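Local coordinates for protein adenosine deaminase 1 (Arthrobacter aurescens, PDB 3RYS) that probably catalyses the zinc-dependent hydrolytic deamination of adenine to hypoxanthine, a step in purine salvage and nitrogen catabolism, at residues H223-M228 with L249-L254; I197-E202 with N278-A283; E17-I22 with P243-P248. One frame throughout, in Å; residues are numbered along the deposited sequence.

Contact 1: H223-M228 with L249-L254; sequences HGIRCM and LSNVRL. With ADE (adenine), chain D.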
# COMPACT_ATOMS: atom_id res chain seq x y z
N HIS A 223 4.68 -0.05 -6.74
CA HIS A 223 5.71 -1.02 -7.10
C HIS A 223 6.67 -0.43 -8.15
O HIS A 223 7.65 0.23 -7.80
CB HIS A 223 5.12 -2.36 -7.56
CG HIS A 223 4.47 -3.15 -6.47
ND1 HIS A 223 5.17 -3.62 -5.38
CD2 HIS A 223 3.19 -3.55 -6.29
CE1 HIS A 223 4.35 -4.28 -4.58
NE2 HIS A 223 3.14 -4.25 -5.11
N GLY A 224 6.39 -0.68 -9.42
CA GLY A 224 7.15 -0.08 -10.50
C GLY A 224 8.55 -0.63 -10.73
O GLY A 224 9.31 -0.09 -11.52
N ILE A 225 8.89 -1.72 -10.05
CA ILE A 225 10.25 -2.24 -10.13
C ILE A 225 10.64 -2.77 -11.51
O ILE A 225 11.82 -2.82 -11.86
CB ILE A 225 10.51 -3.34 -9.08
CG1 ILE A 225 9.55 -4.51 -9.28
CG2 ILE A 225 10.40 -2.77 -7.67
CD1 ILE A 225 10.01 -5.79 -8.61
N ARG A 226 9.65 -3.17 -12.31
CA ARG A 226 9.95 -3.71 -13.63
C ARG A 226 10.26 -2.61 -14.65
O ARG A 226 10.55 -2.90 -15.81
CB ARG A 226 8.83 -4.63 -14.13
CG ARG A 226 8.84 -5.99 -13.47
CD ARG A 226 8.02 -6.99 -14.26
NE ARG A 226 8.58 -7.22 -15.58
CZ ARG A 226 7.94 -7.85 -16.57
NH1 ARG A 226 6.71 -8.31 -16.38
NH2 ARG A 226 8.53 -8.01 -17.75
N CYS A 227 10.23 -1.36 -14.20
CA CYS A 227 10.59 -0.25 -15.06
C CYS A 227 12.07 -0.35 -15.44
O CYS A 227 12.50 0.18 -16.46
CB CYS A 227 10.35 1.08 -14.35
SG CYS A 227 11.55 1.43 -13.05
N MET A 228 12.84 -1.04 -14.60
CA MET A 228 14.27 -1.18 -14.82
C MET A 228 14.59 -1.90 -16.13
O MET A 228 15.73 -1.90 -16.59
CB MET A 228 14.92 -1.91 -13.65
CG MET A 228 14.88 -1.14 -12.32
SD MET A 228 16.04 0.24 -12.26
CE MET A 228 15.07 1.54 -13.01
N LEU A 249 10.01 -6.21 0.95
CA LEU A 249 9.63 -7.53 1.43
C LEU A 249 8.53 -8.15 0.59
O LEU A 249 8.51 -9.36 0.36
CB LEU A 249 9.19 -7.45 2.89
CG LEU A 249 10.27 -7.06 3.90
CD1 LEU A 249 9.72 -7.17 5.32
CD2 LEU A 249 11.50 -7.93 3.71
N SER A 250 7.60 -7.32 0.14
CA SER A 250 6.51 -7.81 -0.70
C SER A 250 7.08 -8.50 -1.95
O SER A 250 6.71 -9.64 -2.27
CB SER A 250 5.57 -6.67 -1.08
OG SER A 250 4.56 -7.12 -1.95
N ASN A 251 7.98 -7.81 -2.65
CA ASN A 251 8.58 -8.33 -3.87
C ASN A 251 9.34 -9.64 -3.65
O ASN A 251 9.33 -10.52 -4.51
CB ASN A 251 9.50 -7.28 -4.50
CG ASN A 251 8.77 -6.00 -4.86
OD1 ASN A 251 7.55 -6.00 -5.04
ND2 ASN A 251 9.51 -4.90 -4.95
N VAL A 252 9.99 -9.75 -2.50
CA VAL A 252 10.72 -10.96 -2.17
C VAL A 252 9.76 -12.12 -1.91
O VAL A 252 9.90 -13.20 -2.49
CB VAL A 252 11.66 -10.77 -0.96
CG1 VAL A 252 12.17 -12.12 -0.47
CG2 VAL A 252 12.83 -9.87 -1.33
N ARG A 253 8.78 -11.89 -1.04
CA ARG A 253 7.87 -12.95 -0.64
C ARG A 253 6.93 -13.40 -1.76
O ARG A 253 6.34 -14.47 -1.69
CB ARG A 253 7.09 -12.54 0.61
CG ARG A 253 7.90 -12.62 1.89
CD ARG A 253 8.11 -14.07 2.34
NE ARG A 253 6.84 -14.73 2.61
CZ ARG A 253 6.19 -14.67 3.77
NH1 ARG A 253 5.04 -15.31 3.91
NH2 ARG A 253 6.68 -13.97 4.79
N LEU A 254 6.78 -12.57 -2.79
CA LEU A 254 5.94 -12.91 -3.94
C LEU A 254 6.79 -13.43 -5.08
O LEU A 254 6.28 -13.74 -6.16
CB LEU A 254 5.12 -11.70 -4.40
CG LEU A 254 4.00 -11.23 -3.48
CD1 LEU A 254 3.11 -10.25 -4.21
CD2 LEU A 254 3.19 -12.42 -2.97
N9 ADE D . -3.61 -6.59 -3.74
C8 ADE D . -3.10 -6.39 -2.49
N7 ADE D . -1.80 -6.20 -2.46
C5 ADE D . -1.43 -6.27 -3.80
C6 ADE D . -0.19 -6.15 -4.45
N6 ADE D . 0.96 -5.92 -3.80
N1 ADE D . -0.17 -6.27 -5.80
C2 ADE D . -1.32 -6.51 -6.44
N3 ADE D . -2.55 -6.64 -5.94
C4 ADE D . -2.54 -6.51 -4.60
O HOH W 1 7.77 -2.80 -5.31
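His223 reaches across to Asn251 and Ser250 on helix 248-253, and the same ring touches the bound adenine. Its CB points toward the helix, and with CG beside the backbone N, opposite the carbonyl carbon (chi1 -70°), the imidazole reaches both, ND1 and CE1 toward the helix residues and NE2 toward the base. Beyond CG the ring presents its atoms in turn. His223 ND1 lies 3.4 Å from Asn251 OD1, the oxygen standing oblique to the ring. His223 ND1 is also hydrogen-bonded, at 2.7 Å, to a water that lies in the ring plane. His223 CE1 meets Ser250 OG at 3.9 Å, edge on. His223 NE2, at the far side, comes within 3.0 Å of adenine N6, again near the plane, while CD2 rests against Glu202. The imidazole and the Asn251 amide pass in opposite senses, their planes 48° apart.

The water links the two side chains: Asn251 ND2 donates to it over 2.8 Å, and a second bond from ND2 goes to His263. ND2 is thus gripped by two bonds, which should limit the rotation of the amide, and Ile225 adds a carbon contact, its CG2 lying 3.6 Å from Asn251 ND2. Ser250 OG is engaged by Asp280, so the helix that carries Asn251 is also tied to a zinc ligand. His223 is an adenine-binding residue predicted to be important for catalysis. The contact lies at the barrel's active-site end: the loop after strand 220-221 faces helix 248-253, Thr245 of strand 244-246 bonds to the backbone of His223, and helix 231-240 packs against Cys227 and Met228.

Contact 2: I197-E202 with N278-A283; sequences IAHAGE and NSDDPA. With ZN (zinc ion), chain C; ADE (adenine), chain D.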
# COMPACT_ATOMS: atom_id res chain seq x y z
N ILE A 197 -3.79 6.72 -8.28
CA ILE A 197 -2.62 5.86 -8.23
C ILE A 197 -2.96 4.51 -8.85
O ILE A 197 -4.13 4.17 -9.02
CB ILE A 197 -2.11 5.64 -6.80
CG1 ILE A 197 -3.15 4.90 -5.97
CG2 ILE A 197 -1.76 6.97 -6.16
CD1 ILE A 197 -2.69 4.55 -4.57
N ALA A 198 -1.94 3.73 -9.20
CA ALA A 198 -2.17 2.42 -9.79
C ALA A 198 -0.97 1.50 -9.64
O ALA A 198 0.18 1.94 -9.74
CB ALA A 198 -2.54 2.56 -11.26
N HIS A 199 -1.24 0.23 -9.38
CA HIS A 199 -0.20 -0.79 -9.38
C HIS A 199 0.32 -1.00 -10.80
O HIS A 199 -0.46 -1.20 -11.73
CB HIS A 199 -0.74 -2.11 -8.83
CG HIS A 199 -0.84 -2.14 -7.34
ND1 HIS A 199 -1.51 -1.18 -6.62
CD2 HIS A 199 -0.35 -3.02 -6.43
CE1 HIS A 199 -1.44 -1.46 -5.33
NE2 HIS A 199 -0.74 -2.57 -5.19
N ALA A 200 1.63 -0.94 -10.96
CA ALA A 200 2.25 -1.15 -12.26
C ALA A 200 3.70 -1.60 -12.13
O ALA A 200 4.47 -1.06 -11.34
CB ALA A 200 2.16 0.12 -13.11
N GLY A 201 4.08 -2.60 -12.92
CA GLY A 201 5.46 -3.04 -12.97
C GLY A 201 5.84 -3.97 -11.83
O GLY A 201 7.02 -4.14 -11.53
N GLU A 202 4.85 -4.57 -11.19
CA GLU A 202 5.11 -5.57 -10.17
C GLU A 202 5.43 -6.89 -10.86
O GLU A 202 6.56 -7.37 -10.81
CB GLU A 202 3.90 -5.73 -9.26
CG GLU A 202 4.16 -6.58 -8.03
CD GLU A 202 2.94 -6.68 -7.15
OE1 GLU A 202 1.90 -6.10 -7.52
OE2 GLU A 202 3.01 -7.34 -6.09
N ASN A 278 7.67 0.89 1.40
CA ASN A 278 6.33 0.57 1.88
C ASN A 278 6.21 -0.91 2.25
O ASN A 278 6.96 -1.74 1.74
CB ASN A 278 5.29 0.93 0.82
CG ASN A 278 5.41 2.36 0.34
OD1 ASN A 278 6.28 2.70 -0.47
ND2 ASN A 278 4.53 3.22 0.84
N SER A 279 5.27 -1.25 3.13
CA SER A 279 5.13 -2.63 3.57
C SER A 279 4.05 -3.39 2.80
O SER A 279 4.00 -4.62 2.83
CB SER A 279 4.91 -2.72 5.09
OG SER A 279 3.67 -2.15 5.47
N ASP A 280 3.19 -2.63 2.11
CA ASP A 280 2.22 -3.20 1.17
C ASP A 280 1.13 -4.03 1.85
O ASP A 280 0.01 -3.55 2.06
CB ASP A 280 2.93 -4.01 0.08
CG ASP A 280 2.02 -4.38 -1.07
OD1 ASP A 280 2.36 -5.30 -1.84
OD2 ASP A 280 0.95 -3.74 -1.22
N ASP A 281 1.45 -5.28 2.17
CA ASP A 281 0.55 -6.17 2.89
C ASP A 281 1.29 -6.76 4.10
O ASP A 281 1.77 -7.90 4.07
CB ASP A 281 0.04 -7.28 1.97
CG ASP A 281 -0.63 -6.75 0.70
OD1 ASP A 281 -1.83 -6.43 0.77
OD2 ASP A 281 0.03 -6.66 -0.37
N PRO A 282 1.39 -5.97 5.19
CA PRO A 282 2.26 -6.20 6.35
C PRO A 282 2.06 -7.54 7.07
O PRO A 282 3.04 -8.10 7.57
CB PRO A 282 1.89 -5.06 7.30
CG PRO A 282 1.22 -4.05 6.47
CD PRO A 282 0.53 -4.79 5.38
N ALA A 283 0.83 -8.02 7.15
CA ALA A 283 0.56 -9.23 7.91
C ALA A 283 0.81 -10.49 7.07
O ALA A 283 0.72 -11.61 7.58
CB ALA A 283 -0.86 -9.22 8.46
ZN ZN C . 0.17 -3.57 -3.36
N9 ADE D . -3.61 -6.59 -3.74
C8 ADE D . -3.10 -6.39 -2.49
N7 ADE D . -1.80 -6.20 -2.46
C5 ADE D . -1.43 -6.27 -3.80
C6 ADE D . -0.19 -6.15 -4.45
N6 ADE D . 0.96 -5.92 -3.80
N1 ADE D . -0.17 -6.27 -5.80
C2 ADE D . -1.32 -6.51 -6.44
N3 ADE D . -2.55 -6.64 -5.94
C4 ADE D . -2.54 -6.51 -4.60
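His199 and Asp280 meet through a zinc ion in the metal centre of a TIM-barrel hydrolase of the adenosine deaminase family. His199 stands near the end of strand 195-200 and Asp280 in the loop after strand 275-277, both at the same mouth of the barrel. His199 NE2 binds zinc at 2.3 Å and Asp280 OD2 also at 2.3 Å; with 4.5 Å between His199 NE2 and Asp280 OD2, the two sit nearly opposite each other across the ion, OD2 near the plane of the His199 ring. Asp280 gets there with CG anti to its backbone N (chi1 -168°), which directs the carboxylate toward the zinc. The zinc bond through OD2 and the Ser250 bond to OD1 together probably hold the carboxylate's rotation. His19 and His21 complete the protein's share of the metal site, and adenine N6 also binds the zinc, at 2.5 Å.

The carboxylates of Glu202 and Asp281 approach different parts of adenine. Glu202, extended beyond CG, sends OE1 to adenine N1 at 2.7 Å, and that oxygen also lies in the plane of the His199 ring at its edge. Glu202 is the predicted proton donor; an alanine here would probably leave adenine N1 without its carboxylate mate and the base less firmly placed beside the metal. From 278-283, Asp281 reaches the imidazole side of the base, its OD2 standing 2.8 Å from adenine N7.

Contact 3: E17-I22 with P243-P248; sequences ELHLHI and PLTVCP. With ZN (zinc ion), chain C; ADE (adenine), chain D.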
# COMPACT_ATOMS: atom_id res chain seq x y z
N GLU A 17 3.64 6.18 4.90
CA GLU A 17 3.36 4.99 4.11
C GLU A 17 2.28 5.28 3.06
O GLU A 17 1.14 5.60 3.40
CB GLU A 17 2.98 3.80 5.00
CG GLU A 17 3.01 2.46 4.28
CD GLU A 17 3.08 1.26 5.23
OE1 GLU A 17 2.64 1.39 6.39
OE2 GLU A 17 3.58 0.20 4.81
N LEU A 18 2.66 5.18 1.79
CA LEU A 18 1.79 5.54 0.69
C LEU A 18 1.22 4.31 -0.02
O LEU A 18 0.26 4.41 -0.79
CB LEU A 18 2.54 6.41 -0.32
CG LEU A 18 3.21 7.67 0.21
CD1 LEU A 18 3.89 8.43 -0.92
CD2 LEU A 18 2.20 8.56 0.93
N HIS A 19 1.83 3.16 0.22
CA HIS A 19 1.43 1.92 -0.42
C HIS A 19 1.12 0.87 0.65
O HIS A 19 2.03 0.23 1.19
CB HIS A 19 2.55 1.42 -1.34
CG HIS A 19 2.18 0.22 -2.16
ND1 HIS A 19 2.72 -0.02 -3.41
CD2 HIS A 19 1.32 -0.80 -1.92
CE1 HIS A 19 2.22 -1.14 -3.89
NE2 HIS A 19 1.37 -1.63 -3.01
N LEU A 20 -0.16 0.71 0.96
CA LEU A 20 -0.58 -0.21 2.01
C LEU A 20 -2.04 -0.60 1.91
O LEU A 20 -2.92 0.26 1.90
CB LEU A 20 -0.31 0.38 3.39
CG LEU A 20 -0.88 -0.50 4.49
CD1 LEU A 20 0.18 -0.79 5.53
CD2 LEU A 20 -2.14 0.10 5.12
N HIS A 21 -2.29 -1.90 1.85
CA HIS A 21 -3.65 -2.43 1.79
C HIS A 21 -4.14 -2.79 3.18
O HIS A 21 -3.52 -3.60 3.87
CB HIS A 21 -3.68 -3.65 0.88
CG HIS A 21 -3.09 -3.41 -0.47
ND1 HIS A 21 -3.86 -3.13 -1.58
CD2 HIS A 21 -1.81 -3.39 -0.89
CE1 HIS A 21 -3.07 -2.97 -2.62
NE2 HIS A 21 -1.82 -3.12 -2.23
N ILE A 22 -5.25 -2.20 3.59
CA ILE A 22 -5.74 -2.42 4.94
C ILE A 22 -6.07 -3.89 5.20
O ILE A 22 -5.87 -4.40 6.30
CB ILE A 22 -6.95 -1.51 5.27
CG1 ILE A 22 -7.06 -1.32 6.78
CG2 ILE A 22 -8.23 -2.06 4.67
CD1 ILE A 22 -5.80 -0.77 7.42
N PRO A 243 6.62 9.54 -8.29
CA PRO A 243 6.82 8.73 -7.08
C PRO A 243 6.63 7.25 -7.37
O PRO A 243 5.64 6.89 -8.02
CB PRO A 243 5.73 9.23 -6.14
CG PRO A 243 5.37 10.59 -6.64
CD PRO A 243 5.55 10.53 -8.13
N LEU A 244 7.56 6.43 -6.91
CA LEU A 244 7.46 4.97 -7.02
C LEU A 244 7.35 4.34 -5.63
O LEU A 244 8.30 4.39 -4.83
CB LEU A 244 8.65 4.39 -7.78
CG LEU A 244 8.44 4.03 -9.26
CD1 LEU A 244 7.86 5.19 -10.06
CD2 LEU A 244 9.73 3.53 -9.89
N THR A 245 6.21 3.75 -5.33
CA THR A 245 6.01 3.15 -4.01
C THR A 245 6.53 1.71 -3.94
O THR A 245 5.77 0.74 -4.05
CB THR A 245 4.54 3.28 -3.54
OG1 THR A 245 3.67 2.54 -4.41
CG2 THR A 245 4.11 4.74 -3.55
N VAL A 246 7.84 1.58 -3.74
CA VAL A 246 8.49 0.27 -3.66
C VAL A 246 8.15 -0.49 -2.38
O VAL A 246 8.05 0.10 -1.30
CB VAL A 246 10.02 0.40 -3.77
CG1 VAL A 246 10.66 -0.99 -3.81
CG2 VAL A 246 10.41 1.22 -4.99
N CYS A 247 7.98 -1.80 -2.51
CA CYS A 247 7.68 -2.66 -1.36
C CYS A 247 8.65 -3.84 -1.34
O CYS A 247 8.37 -4.89 -1.92
CB CYS A 247 6.24 -3.16 -1.44
SG CYS A 247 5.02 -1.88 -1.80
N PRO A 248 9.80 -3.66 -0.67
CA PRO A 248 10.92 -4.62 -0.67
C PRO A 248 10.54 -6.04 -0.26
O PRO A 248 10.74 -6.97 -1.05
CB PRO A 248 11.90 -4.01 0.33
CG PRO A 248 11.59 -2.52 0.29
CD PRO A 248 10.11 -2.45 0.11
ZN ZN C . 0.17 -3.57 -3.36
N9 ADE D . -3.61 -6.59 -3.74
C8 ADE D . -3.10 -6.39 -2.49
N7 ADE D . -1.80 -6.20 -2.46
C5 ADE D . -1.43 -6.27 -3.80
C6 ADE D . -0.19 -6.15 -4.45
N6 ADE D . 0.96 -5.92 -3.80
N1 ADE D . -0.17 -6.27 -5.80
C2 ADE D . -1.32 -6.51 -6.44
N3 ADE D . -2.55 -6.64 -5.94
C4 ADE D . -2.54 -6.51 -4.60
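His19 meets Thr245 and Cys247 because its CG is anti to the backbone N (chi1 -174°), which swings the imidazole toward strand 244-246. Thr245 answers with OG1 set between its backbone N and carbonyl carbon, facing the incoming ring, and the two side chains cross at about a right angle. The N-H of His19 ND1 is shared between two acceptors of one residue: Thr245 OG1 at 2.9 Å (N-H...O 140°) and Thr245 O at 3.2 Å (138°). Neither bond is straight, and both oxygens are tilted out of the imidazole plane. Thr245 OG1 is in turn bonded to Asp222, so Asp222 helps to position Thr245, the second-shell partner of His19. Cys247 packs over one face of the ring, its SG 3.5 Å from the His19 ring centroid, nearly above the centre, in a sulfur-aromatic contact. Leu18 CB adds a carbon contact to Thr245 CG2.

On the far side, NE2 of His19 binds zinc at 2.3 Å, and His21 NE2 binds it too while one face of the His21 ring lies against adenine N7. The chemistry implies a division of labour: ND1 is the donor to Thr245, which leaves NE2 for the metal and fixes the turn of the ring.

How the contacts relate
From the N terminus, the loop after strand 15-17 comes first, and contact 3 closes the longest loop by joining it to residues 243-248, on and after strand 244-246. Contact 2 starts within that loop, at strand 195-200, and ends beyond it, in residues 278-283, so the two cross. Contact 1 bridges the loop after strand 220-221 to helix 248-253; it is nested inside contact 2 and crosses contact 3. Helix 248-253 follows strand 244-246 directly, linking contacts 3 and 1. Together they draw the ends of barrel strands 15-17, 195-200, 220-221, 244-246 and 275-277 around one adenine, with contacts 2 and 3 supplying the protein's four zinc ligands.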